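Long-range contacts in pullulanase (Bacillus acidopullulyticus, PDB 2WAN), which hydrolyses the alpha-1,6-glucosidic linkages of pullulan, and probably those of related branched starch polysaccharides, as a multidomain glycoside hydrolase: residues A207-K213 and N227-V233; M131-D137 and S266-N272; V678-N682 and S717-F721; M632-S636 and G673-G677; S115-L119 and T576-G580. All blocks are in the same frame, centred on the assembly; numbering follows the deposited sequence.

Contact 1 (A207-K213 and N227-V233); sequences AGTYQYK and NNVSLTV
Leu231 O accepts the N-H of Tyr210 across 2.6 Å (Tyr210 N to Leu231 O), the shortest of six backbone hydrogen bonds between 207-213 and 227-233, and the CA-H of Thr209 approaches the same oxygen. The two strands form an antiparallel beta hairpin: Gly208 with Val233, Tyr210 with Leu231 and Tyr212 with Val229 are hydrogen-bonded pairs, and Thr209-Thr232 and Gln211-Ser230 are the non-hydrogen-bonded pairs between them. Tyr212 CG stands between its backbone N and carbonyl carbon (chi1 78°), which brings one ring face under Val229 CB, a CH-pi contact of 3.9 Å from that atom to the Tyr212 ring centroid. Val229 CG1 reaches the rim, 3.5 Å from Tyr212 CE2. Tyr210 instead leans along the hairpin until its CE2 lies 3.6 Å from Val233 CG2, while its phenol binds Pro206 O. The opposite face of the sheet, with Gln211 and Ser230, carries a tight methyl pair, Thr209 CG2 and Thr232 CG2 at 3.3 Å. Farther along, Lys213 runs past Asn228, its CD 3.3 Å from Asn228 ND2, and carries its ammonium to Ser223 OG and Pro225 O. Within the X25 domain, strand 208-216 also pairs with strand 166-170; the face bearing Tyr210, Tyr212, Val229, Leu231 and Val233 packs on strands 198-205 and 250-253 of a second sheet, where Asp253 binds the Tyr212 hydroxyl and Phe242 meets its ring edge-to-face.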
# COMPACT_ATOMS: atom_id res chain seq x y z
N ALA A 207 41.01 26.33 16.03
CA ALA A 207 42.19 26.05 16.85
C ALA A 207 41.81 25.41 18.19
O ALA A 207 40.76 25.72 18.75
CB ALA A 207 42.98 27.32 17.08
N GLY A 208 42.67 24.52 18.68
CA GLY A 208 42.49 23.93 20.01
C GLY A 208 42.82 22.45 20.10
O GLY A 208 43.23 21.84 19.11
N THR A 209 42.64 21.89 21.29
CA THR A 209 42.91 20.47 21.55
C THR A 209 41.60 19.68 21.57
O THR A 209 40.62 20.12 22.17
CB THR A 209 43.66 20.27 22.88
OG1 THR A 209 42.91 20.86 23.95
CG2 THR A 209 45.03 20.92 22.84
N TYR A 210 41.60 18.53 20.90
CA TYR A 210 40.39 17.71 20.76
C TYR A 210 40.68 16.24 21.06
O TYR A 210 41.84 15.84 21.12
CB TYR A 210 39.86 17.79 19.33
CG TYR A 210 39.45 19.18 18.88
CD1 TYR A 210 38.15 19.65 19.11
CD2 TYR A 210 40.35 20.01 18.22
CE1 TYR A 210 37.76 20.92 18.69
CE2 TYR A 210 39.97 21.29 17.80
CZ TYR A 210 38.68 21.73 18.03
OH TYR A 210 38.31 22.99 17.61
N GLN A 211 39.63 15.46 21.25
CA GLN A 211 39.75 14.01 21.33
C GLN A 211 38.73 13.35 20.43
O GLN A 211 37.61 13.82 20.31
CB GLN A 211 39.55 13.52 22.76
CG GLN A 211 40.80 13.57 23.61
CD GLN A 211 40.61 12.83 24.91
OE1 GLN A 211 41.55 12.62 25.67
NE2 GLN A 211 39.38 12.41 25.18
N TYR A 212 39.13 12.24 19.80
CA TYR A 212 38.19 11.50 18.97
C TYR A 212 38.44 9.99 18.90
O TYR A 212 39.51 9.49 19.27
CB TYR A 212 38.15 12.09 17.56
CG TYR A 212 39.33 11.69 16.72
CD1 TYR A 212 39.27 10.55 15.92
CD2 TYR A 212 40.51 12.44 16.73
CE1 TYR A 212 40.36 10.15 15.14
CE2 TYR A 212 41.61 12.05 15.96
CZ TYR A 212 41.52 10.91 15.17
OH TYR A 212 42.58 10.50 14.40
N LYS A 213 37.41 9.30 18.41
CA LYS A 213 37.44 7.90 18.04
C LYS A 213 36.56 7.72 16.80
O LYS A 213 35.93 8.68 16.31
CB LYS A 213 36.89 7.01 19.16
CG LYS A 213 37.64 7.06 20.48
CD LYS A 213 37.30 5.85 21.33
CE LYS A 213 38.14 4.66 20.91
NZ LYS A 213 37.84 3.43 21.68
N ASN A 227 42.20 3.49 22.35
CA ASN A 227 42.05 4.63 23.23
C ASN A 227 41.56 5.86 22.48
O ASN A 227 41.57 5.88 21.25
CB ASN A 227 43.39 4.95 23.91
CG ASN A 227 43.93 3.78 24.75
OD1 ASN A 227 43.19 3.14 25.50
ND2 ASN A 227 45.22 3.51 24.62
N ASN A 228 41.14 6.89 23.22
CA ASN A 228 40.83 8.19 22.62
C ASN A 228 42.08 8.76 21.94
O ASN A 228 43.20 8.64 22.47
CB ASN A 228 40.31 9.18 23.67
CG ASN A 228 39.05 8.71 24.39
OD1 ASN A 228 38.85 8.99 25.57
ND2 ASN A 228 38.21 7.97 23.68
N VAL A 229 41.90 9.39 20.78
CA VAL A 229 43.01 10.00 20.05
C VAL A 229 43.06 11.51 20.31
O VAL A 229 42.04 12.20 20.16
CB VAL A 229 42.93 9.73 18.52
CG1 VAL A 229 44.12 10.36 17.79
CG2 VAL A 229 42.89 8.24 18.23
N SER A 230 44.23 12.01 20.68
CA SER A 230 44.46 13.45 20.87
C SER A 230 44.78 14.15 19.56
O SER A 230 45.60 13.67 18.77
CB SER A 230 45.60 13.70 21.86
OG SER A 230 45.29 13.16 23.13
N LEU A 231 44.13 15.30 19.35
CA LEU A 231 44.30 16.12 18.15
C LEU A 231 44.40 17.60 18.52
O LEU A 231 43.45 18.17 19.06
CB LEU A 231 43.11 15.90 17.19
CG LEU A 231 42.94 16.80 15.96
CD1 LEU A 231 43.94 16.44 14.87
CD2 LEU A 231 41.53 16.70 15.41
N THR A 232 45.55 18.20 18.24
CA THR A 232 45.70 19.64 18.43
C THR A 232 45.66 20.36 17.08
O THR A 232 46.39 20.01 16.15
CB THR A 232 46.99 20.01 19.21
OG1 THR A 232 48.13 19.47 18.53
CG2 THR A 232 46.96 19.44 20.61
N VAL A 233 44.75 21.33 16.98
CA VAL A 233 44.58 22.14 15.77
C VAL A 233 45.28 23.48 15.99
O VAL A 233 44.94 24.21 16.92
CB VAL A 233 43.08 22.34 15.43
CG1 VAL A 233 42.89 23.28 14.24
CG2 VAL A 233 42.42 21.01 15.15

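Contact 2 (M131-D137 and S266-N272); sequences MPMTLAD and SAGVQTN
Leu135 lays its branched end across the methyl group of Thr271, with Leu135 CD1 4.0 Å from Thr271 CG2. Its CB rests near two carbonyl oxygens, those of Ser266 and Val269, so the leucine packs on backbone oxygens as well as on the threonine methyl. Thr271 turns OG1 anti to its backbone N (chi1 -173°), which leaves CG2 facing the leucine and sends the hydroxyl to Ser160 OG and Leu273 O. On the other face, Thr134 and Gln270 run side by side in the same direction, Thr134 OG1 lying 3.6 Å from Gln270 CG, while Thr134 CG2 touches Gly268 O at 3.4 Å. Met133 and Thr271 form an antiparallel hydrogen-bonded pair. Beyond it the pairing continues past the regular strands: Leu135 N reaches Val269 O at 3.0 Å with a nearly straight N-H (176°), and Leu135 O takes Gly268 N at 2.8 Å. Gly268, with positive phi, is the third residue of a type II turn, Ser266 to Val269, closed by Val269 N to Ser266 O; its own N-H is left pointing to Leu135 O. Strands 132-134 and 270-271 thus make a short two-stranded sheet. The chain turns out of the larger sheet at Met131, after strand 124-129, and back into it at Asn272, before strand 273-278; Met131 O is hydrogen-bonded to Tyr295 OH of strand 295-302, and Ser266 and Val269 rest on strand 152-160.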
# COMPACT_ATOMS: atom_id res chain seq x y z
N MET A 131 30.47 -19.81 4.79
CA MET A 131 31.37 -19.42 5.89
C MET A 131 32.30 -18.29 5.43
O MET A 131 32.60 -18.19 4.24
CB MET A 131 32.15 -20.62 6.44
CG MET A 131 32.91 -21.44 5.41
SD MET A 131 33.85 -22.80 6.17
CE MET A 131 32.54 -23.92 6.69
N PRO A 132 32.76 -17.44 6.36
CA PRO A 132 33.50 -16.26 5.94
C PRO A 132 34.87 -16.59 5.39
O PRO A 132 35.40 -17.67 5.65
CB PRO A 132 33.64 -15.44 7.23
CG PRO A 132 32.77 -16.11 8.25
CD PRO A 132 32.68 -17.53 7.83
N MET A 133 35.42 -15.67 4.61
CA MET A 133 36.79 -15.78 4.09
C MET A 133 37.54 -14.47 4.32
O MET A 133 36.92 -13.42 4.49
CB MET A 133 36.79 -16.13 2.59
CG MET A 133 36.20 -15.05 1.67
SD MET A 133 36.91 -15.00 0.01
CE MET A 133 37.07 -16.75 -0.35
N THR A 134 38.87 -14.54 4.33
CA THR A 134 39.69 -13.35 4.34
C THR A 134 40.09 -13.08 2.89
O THR A 134 40.66 -13.95 2.23
CB THR A 134 40.96 -13.51 5.23
OG1 THR A 134 40.57 -13.93 6.54
CG2 THR A 134 41.73 -12.19 5.32
N LEU A 135 39.76 -11.89 2.39
CA LEU A 135 40.04 -11.53 1.01
C LEU A 135 41.53 -11.28 0.75
O LEU A 135 42.25 -10.78 1.62
CB LEU A 135 39.22 -10.31 0.57
CG LEU A 135 37.69 -10.38 0.73
CD1 LEU A 135 37.05 -9.06 0.35
CD2 LEU A 135 37.08 -11.51 -0.09
N ALA A 136 41.96 -11.65 -0.46
CA ALA A 136 43.32 -11.41 -0.93
C ALA A 136 43.29 -10.36 -2.04
O ALA A 136 42.31 -9.62 -2.16
CB ALA A 136 43.93 -12.72 -1.44
N ASP A 137 44.35 -10.30 -2.84
CA ASP A 137 44.44 -9.36 -3.97
C ASP A 137 43.48 -9.72 -5.09
O ASP A 137 43.04 -10.87 -5.21
CB ASP A 137 45.87 -9.34 -4.54
CG ASP A 137 46.90 -8.91 -3.51
OD1 ASP A 137 47.04 -9.61 -2.47
OD2 ASP A 137 47.59 -7.90 -3.75
N SER A 266 41.15 -4.51 -0.97
CA SER A 266 40.34 -5.03 0.14
C SER A 266 40.95 -6.27 0.81
O SER A 266 40.33 -6.88 1.70
CB SER A 266 38.89 -5.27 -0.28
OG SER A 266 38.20 -4.03 -0.33
N ALA A 267 42.17 -6.61 0.41
CA ALA A 267 42.92 -7.68 1.07
C ALA A 267 42.92 -7.48 2.59
O ALA A 267 43.17 -6.37 3.07
CB ALA A 267 44.34 -7.74 0.53
N GLY A 268 42.63 -8.54 3.33
CA GLY A 268 42.52 -8.45 4.79
C GLY A 268 41.10 -8.46 5.34
O GLY A 268 40.84 -9.07 6.38
N VAL A 269 40.18 -7.81 4.63
CA VAL A 269 38.76 -7.78 5.03
C VAL A 269 38.19 -9.20 5.14
O VAL A 269 38.38 -10.02 4.24
CB VAL A 269 37.89 -6.93 4.04
CG1 VAL A 269 36.43 -6.89 4.47
CG2 VAL A 269 38.44 -5.50 3.92
N GLN A 270 37.52 -9.48 6.24
CA GLN A 270 36.85 -10.77 6.44
C GLN A 270 35.36 -10.60 6.16
O GLN A 270 34.75 -9.62 6.60
CB GLN A 270 37.09 -11.29 7.86
CG GLN A 270 38.57 -11.47 8.21
CD GLN A 270 38.81 -11.79 9.68
OE1 GLN A 270 38.29 -12.78 10.20
NE2 GLN A 270 39.60 -10.96 10.34
N THR A 271 34.79 -11.54 5.41
CA THR A 271 33.41 -11.41 4.93
C THR A 271 32.81 -12.73 4.42
O THR A 271 33.54 -13.61 3.95
CB THR A 271 33.29 -10.30 3.84
OG1 THR A 271 31.91 -10.09 3.50
CG2 THR A 271 34.08 -10.67 2.57
N ASN A 272 31.49 -12.85 4.52
CA ASN A 272 30.77 -13.98 3.94
C ASN A 272 29.85 -13.51 2.81
O ASN A 272 28.98 -14.26 2.35
CB ASN A 272 29.97 -14.73 5.02
CG ASN A 272 28.86 -13.90 5.64
OD1 ASN A 272 28.71 -12.71 5.36
ND2 ASN A 272 28.06 -14.52 6.50

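Contact 3 (V678-N682 and S717-F721); sequences VFNDN and SIQDF
Phe721 closes against the end of the sixth strand of the (beta/alpha)8 barrel, strand 677-679, and against the first residues of the helix that follows it. Val678 and Phe721 approach from opposite directions, Val678 CG2 reaching Phe721 CE1 at 3.5 Å. The amide of Asn680 comes to the ring edge, in the ring plane, with Asn680 CG 3.5 Å from Phe721 CZ; amide and ring planes are 89° apart, so the ring abuts the flat side of the amide. One polar bond spans the contact: Asn682 ND2 donates to the syn lone pair of Asp720 OD2 at 2.9 Å. Amide and carboxylate are nearly coplanar there, 12° apart, in keeping with the nearly straight N-H, and a water bound to Asp720 OD1 adds a weak link to Asn682 ND2.

The next shell fixes these groups. Asn680 is the N-cap of helix 681-688: with CG anti to its backbone N (chi1 -174°), its OD1 accepts the backbone N-H of Ile683, while ND2 has a weak bond to Thr728 OG1 on the neighbouring strand 728-730. Ser717 OG also lies 3.0 Å from Asn680 ND2, but the angle is too poor for a hydrogen bond. On the loop side, Ser717 CB covers one face of the Phe721 ring, and Gln671 holds Phe721 O. The turn itself is tied at a single acceptor, Ser717 O, which receives Asp720 N at 2.9 Å and Phe721 N at 3.0 Å.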
# COMPACT_ATOMS: atom_id res chain seq x y z
N VAL A 678 -3.74 8.37 3.21
CA VAL A 678 -3.40 7.22 4.06
C VAL A 678 -4.44 7.02 5.15
O VAL A 678 -4.96 7.98 5.69
CB VAL A 678 -1.97 7.35 4.69
CG1 VAL A 678 -0.92 7.32 3.60
CG2 VAL A 678 -1.85 8.64 5.55
N PHE A 679 -4.74 5.76 5.44
CA PHE A 679 -5.63 5.44 6.55
C PHE A 679 -5.03 5.99 7.84
O PHE A 679 -3.84 5.79 8.12
CB PHE A 679 -5.83 3.93 6.67
CG PHE A 679 -6.84 3.41 5.71
CD1 PHE A 679 -8.20 3.59 5.96
CD2 PHE A 679 -6.44 2.76 4.55
CE1 PHE A 679 -9.19 3.12 5.05
CE2 PHE A 679 -7.40 2.28 3.65
CZ PHE A 679 -8.77 2.44 3.91
N ASN A 680 -5.86 6.69 8.59
CA ASN A 680 -5.42 7.40 9.77
C ASN A 680 -5.62 6.57 11.03
O ASN A 680 -6.65 6.65 11.69
CB ASN A 680 -6.14 8.76 9.85
CG ASN A 680 -5.63 9.63 10.98
OD1 ASN A 680 -4.87 9.17 11.83
ND2 ASN A 680 -6.06 10.90 11.01
N ASP A 681 -4.63 5.75 11.35
CA ASP A 681 -4.73 4.96 12.58
C ASP A 681 -4.61 5.81 13.85
O ASP A 681 -5.00 5.34 14.93
CB ASP A 681 -3.79 3.74 12.57
CG ASP A 681 -2.31 4.10 12.36
OD1 ASP A 681 -2.00 5.13 11.74
OD2 ASP A 681 -1.47 3.29 12.79
N ASN A 682 -4.11 7.05 13.74
CA ASN A 682 -4.07 7.94 14.92
C ASN A 682 -5.48 8.32 15.39
O ASN A 682 -5.80 8.20 16.59
CB ASN A 682 -3.25 9.20 14.67
CG ASN A 682 -1.76 8.93 14.49
OD1 ASN A 682 -1.28 7.82 14.76
ND2 ASN A 682 -1.03 9.95 14.04
N SER A 717 -5.72 16.43 10.10
CA SER A 717 -4.36 15.96 10.37
C SER A 717 -3.22 16.85 9.87
O SER A 717 -2.07 16.41 9.81
CB SER A 717 -4.20 14.53 9.84
OG SER A 717 -5.07 13.67 10.57
N ILE A 718 -3.55 18.10 9.56
CA ILE A 718 -2.60 19.05 8.93
C ILE A 718 -1.46 19.48 9.87
O ILE A 718 -0.46 20.05 9.41
CB ILE A 718 -3.33 20.29 8.38
CG1 ILE A 718 -4.06 21.04 9.49
CG2 ILE A 718 -4.29 19.88 7.20
CD1 ILE A 718 -4.72 22.37 9.03
N GLN A 719 -1.60 19.18 11.16
CA GLN A 719 -0.51 19.43 12.12
C GLN A 719 0.06 18.13 12.64
O GLN A 719 0.87 18.14 13.57
CB GLN A 719 -1.01 20.29 13.30
CG GLN A 719 -1.40 21.69 12.89
CD GLN A 719 -1.88 22.53 14.06
OE1 GLN A 719 -2.37 23.63 13.88
NE2 GLN A 719 -1.73 22.00 15.27
N ASP A 720 -0.33 17.01 12.04
CA ASP A 720 0.08 15.69 12.51
C ASP A 720 0.93 15.06 11.40
O ASP A 720 2.14 14.89 11.58
CB ASP A 720 -1.18 14.87 12.89
CG ASP A 720 -0.86 13.48 13.43
OD1 ASP A 720 0.33 13.12 13.61
OD2 ASP A 720 -1.83 12.72 13.69
N PHE A 721 0.33 14.74 10.24
CA PHE A 721 1.08 14.08 9.17
C PHE A 721 0.66 14.44 7.74
O PHE A 721 1.21 13.87 6.79
CB PHE A 721 1.05 12.55 9.35
CG PHE A 721 -0.33 11.97 9.28
CD1 PHE A 721 -0.90 11.63 8.05
CD2 PHE A 721 -1.08 11.79 10.44
CE1 PHE A 721 -2.20 11.11 7.97
CE2 PHE A 721 -2.36 11.28 10.37
CZ PHE A 721 -2.93 10.94 9.13
O HOH W 1 2.00 11.04 12.91

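Contact 4 (M632-S636 and G673-G677); sequences MAKIS and GLGIG
Ile676 places CG1 between its backbone N and carbonyl carbon (chi1 75°) and runs on fully extended to CD1, which carries that methyl to Met632, while CG2 is left to face Ser636. Ile676 CD1 ends 3.7 Å from Met632 CB and 4.1 Å from Met632 CG, the two side chains crossing at about a right angle; the methionine also packs on Phe621, Met624 and Leu627. Ile676 CG2 packs on Ser636 CB at 3.9 Å. The helix therefore offers Met632 and Ser636, one turn apart and joined by the Ser636 N to Met632 O bond of 2.9 Å, with Ala633 beside them. Ala633 CB meets Leu674 CD2 at 4.1 Å.

In the (beta/alpha)8 barrel, helix 629-642 lies along the chain between strands 618-621 and 647-650. Residues 673-676 end the long connection that follows strand 647-650, and Gly677 begins the next barrel strand, 677-679. The connection thus runs against the outer helix just before its chain enters the barrel wall.

Ser636, with OG anti to its backbone N (chi1 177°), appears to donate to Leu674 O at 2.8 Å from Ser636 OG. This bond is somewhat doubtful, because OG lies too close to another atom of the model. Gly675 follows with a positive phi, and its carbonyl oxygen turns to a weak hydrogen bond from His640 NE2, farther along the same helix. Ile676 is also packed on Met624, Gln671 and Leu648, and Gly673 N binds Glu727 OE2.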
# COMPACT_ATOMS: atom_id res chain seq x y z
N MET A 632 4.11 5.25 -6.00
CA MET A 632 2.81 5.90 -5.74
C MET A 632 2.69 7.26 -6.43
O MET A 632 1.62 7.65 -6.88
CB MET A 632 2.55 6.04 -4.24
CG MET A 632 2.33 4.73 -3.48
SD MET A 632 1.22 3.56 -4.30
CE MET A 632 -0.21 4.55 -4.65
N ALA A 633 3.80 8.00 -6.48
CA ALA A 633 3.82 9.26 -7.20
C ALA A 633 3.50 9.01 -8.67
O ALA A 633 2.75 9.77 -9.28
CB ALA A 633 5.19 9.94 -7.03
N LYS A 634 4.07 7.95 -9.25
CA LYS A 634 3.82 7.66 -10.67
C LYS A 634 2.39 7.19 -10.93
O LYS A 634 1.78 7.59 -11.93
CB LYS A 634 4.81 6.64 -11.22
CG LYS A 634 6.21 7.16 -11.41
CD LYS A 634 7.09 6.07 -12.00
CE LYS A 634 8.44 6.61 -12.42
NZ LYS A 634 9.26 5.49 -12.96
N ILE A 635 1.87 6.34 -10.04
CA ILE A 635 0.48 5.92 -10.13
C ILE A 635 -0.43 7.15 -10.10
O ILE A 635 -1.31 7.32 -10.97
CB ILE A 635 0.11 4.93 -9.00
CG1 ILE A 635 0.77 3.57 -9.25
CG2 ILE A 635 -1.45 4.80 -8.85
CD1 ILE A 635 0.68 2.60 -8.08
N SER A 636 -0.23 8.01 -9.10
CA SER A 636 -1.04 9.22 -8.96
C SER A 636 -0.94 10.11 -10.21
O SER A 636 -1.96 10.53 -10.77
CB SER A 636 -0.62 9.99 -7.69
OG SER A 636 -1.36 11.20 -7.58
N GLY A 673 1.85 15.76 -0.56
CA GLY A 673 1.95 16.37 -1.89
C GLY A 673 1.86 15.39 -3.05
O GLY A 673 1.96 15.81 -4.21
N LEU A 674 1.64 14.10 -2.77
CA LEU A 674 1.65 13.09 -3.85
C LEU A 674 0.30 12.89 -4.53
O LEU A 674 0.23 12.22 -5.58
CB LEU A 674 2.17 11.75 -3.34
CG LEU A 674 3.61 11.72 -2.84
CD1 LEU A 674 4.04 10.26 -2.59
CD2 LEU A 674 4.57 12.45 -3.81
N GLY A 675 -0.76 13.42 -3.94
CA GLY A 675 -2.12 13.24 -4.51
C GLY A 675 -2.74 11.91 -4.09
O GLY A 675 -3.61 11.36 -4.78
N ILE A 676 -2.30 11.42 -2.93
CA ILE A 676 -2.80 10.16 -2.36
C ILE A 676 -3.04 10.32 -0.85
O ILE A 676 -2.45 11.20 -0.21
CB ILE A 676 -1.81 8.98 -2.59
CG1 ILE A 676 -0.59 9.09 -1.64
CG2 ILE A 676 -1.43 8.82 -4.09
CD1 ILE A 676 0.46 7.95 -1.79
N GLY A 677 -3.90 9.48 -0.31
CA GLY A 677 -4.23 9.49 1.12
C GLY A 677 -3.82 8.25 1.88
O GLY A 677 -3.53 7.21 1.29

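Contact 5 (S115-L119 and T576-G580); sequences SNAYL and TDSNG
Asn116 and Gly580 bring their CA atoms to 5.9 Å where a type I turn, Asp577 to Gly580, lies over the side chains of Asn116 and Tyr118, which point to it from strand 114-121. Tyr118 carries much of the contact. Its ring points its edge at Asp577 O, which lies in the ring plane 3.5 Å from Tyr118 CE2, and its hydroxyl lies 3.1 Å from Gly580 CA. Thr576 OG1 is also 3.1 Å from Tyr118 OH. Each of these two oxygens has a further partner: Arg303 NH1 bonds Thr576 OG1, and Gln571 OE1 bonds Tyr118 OH. Asn116 extends its CG anti to the backbone N (chi1 -164°), so that ND2 sits over the centre of the Tyr118 ring, 3.3 Å above its plane. The same amide is fixed by two waters: one accepts from Asn116 ND2 at 2.8 Å and donates to Ser578 O, the other donates to both Asn116 OD1 and Gly580 O. A third water links Ser115 OG to Asn579 O, so three waters bridge strand and turn beside the direct contacts of Tyr118 and Asn116. Strand 114-121 pairs with strands 124-129 and 295-302 of the N-terminal sheet, Asn579 OD1 binds Lys128 NZ on strand 124-129, and the turn belongs to the loop between helices 564-568 and 597-614 of the catalytic domain.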
# COMPACT_ATOMS: atom_id res chain seq x y z
N SER A 115 26.57 -20.06 -1.43
CA SER A 115 25.18 -20.48 -1.18
C SER A 115 24.14 -19.74 -2.04
O SER A 115 23.00 -20.18 -2.15
CB SER A 115 24.82 -20.39 0.32
OG SER A 115 24.92 -19.06 0.79
N ASN A 116 24.54 -18.61 -2.61
CA ASN A 116 23.71 -17.80 -3.51
C ASN A 116 24.56 -16.84 -4.30
O ASN A 116 25.60 -16.38 -3.82
CB ASN A 116 22.64 -17.00 -2.74
CG ASN A 116 21.53 -16.48 -3.65
OD1 ASN A 116 20.63 -17.23 -4.04
ND2 ASN A 116 21.57 -15.20 -3.98
N ALA A 117 24.12 -16.50 -5.52
CA ALA A 117 24.80 -15.49 -6.33
C ALA A 117 23.84 -14.77 -7.28
O ALA A 117 23.04 -15.41 -7.97
CB ALA A 117 25.96 -16.10 -7.12
N TYR A 118 23.96 -13.45 -7.31
CA TYR A 118 23.11 -12.60 -8.14
C TYR A 118 23.96 -11.75 -9.07
O TYR A 118 24.97 -11.19 -8.66
CB TYR A 118 22.27 -11.65 -7.27
CG TYR A 118 21.10 -12.26 -6.54
CD1 TYR A 118 20.23 -13.16 -7.19
CD2 TYR A 118 20.82 -11.91 -5.22
CE1 TYR A 118 19.14 -13.71 -6.53
CE2 TYR A 118 19.73 -12.43 -4.55
CZ TYR A 118 18.88 -13.34 -5.22
OH TYR A 118 17.80 -13.88 -4.57
N LEU A 119 23.51 -11.62 -10.31
CA LEU A 119 24.09 -10.67 -11.24
C LEU A 119 23.30 -9.37 -11.07
O LEU A 119 22.16 -9.25 -11.57
CB LEU A 119 24.03 -11.22 -12.68
CG LEU A 119 24.74 -10.45 -13.80
CD1 LEU A 119 26.27 -10.37 -13.56
CD2 LEU A 119 24.43 -11.09 -15.16
N THR A 576 14.14 -9.86 -2.75
CA THR A 576 14.96 -10.89 -2.12
C THR A 576 16.11 -10.20 -1.38
O THR A 576 16.48 -9.07 -1.72
CB THR A 576 15.53 -11.90 -3.14
OG1 THR A 576 16.32 -11.20 -4.11
CG2 THR A 576 14.41 -12.66 -3.85
N ASP A 577 16.66 -10.88 -0.37
CA ASP A 577 17.80 -10.35 0.37
C ASP A 577 19.12 -10.87 -0.19
O ASP A 577 19.14 -11.54 -1.22
CB ASP A 577 17.66 -10.64 1.88
CG ASP A 577 17.57 -12.13 2.21
OD1 ASP A 577 18.11 -12.98 1.45
OD2 ASP A 577 16.97 -12.47 3.25
N SER A 578 20.22 -10.56 0.49
CA SER A 578 21.53 -10.91 -0.03
C SER A 578 21.87 -12.39 0.12
O SER A 578 22.83 -12.88 -0.50
CB SER A 578 22.60 -10.00 0.58
OG SER A 578 22.42 -8.68 0.10
N ASN A 579 21.08 -13.10 0.94
CA ASN A 579 21.16 -14.55 1.06
C ASN A 579 20.40 -15.27 -0.05
O ASN A 579 20.53 -16.49 -0.21
CB ASN A 579 20.62 -15.03 2.41
CG ASN A 579 21.45 -14.54 3.58
OD1 ASN A 579 22.66 -14.36 3.47
ND2 ASN A 579 20.79 -14.30 4.71
N GLY A 580 19.60 -14.53 -0.81
CA GLY A 580 18.78 -15.10 -1.87
C GLY A 580 17.40 -15.57 -1.43
O GLY A 580 16.74 -16.34 -2.14
O HOH W 2 22.60 -17.86 0.85
O HOH W 3 23.68 -13.55 -3.06
O HOH W 4 17.83 -17.36 -4.37

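How the contacts relate
The five contacts follow the pullulanase from the beta domains at the start of the modelled chain to the catalytic barrel. Contact 5 spans the longest chain separation and joins these two parts, bringing strand 114-121 to a loop of the amylase-like domain. Contacts 1 and 2 lie within the sequence it encloses, contact 1 inside contact 2, with centres about 32 Å apart. Contact 2 lies close to contact 5, nearest atoms about 6 Å apart, whereas contact 1 lies farther out in the X25 domain. Contacts 4 and 3 come later, adjoining at Gly677 and Val678, with centres about 16 Å apart; both pack the barrel around strand 677-679, their centres about 32 Å (contact 4) and 38 Å (contact 3) from that of contact 5.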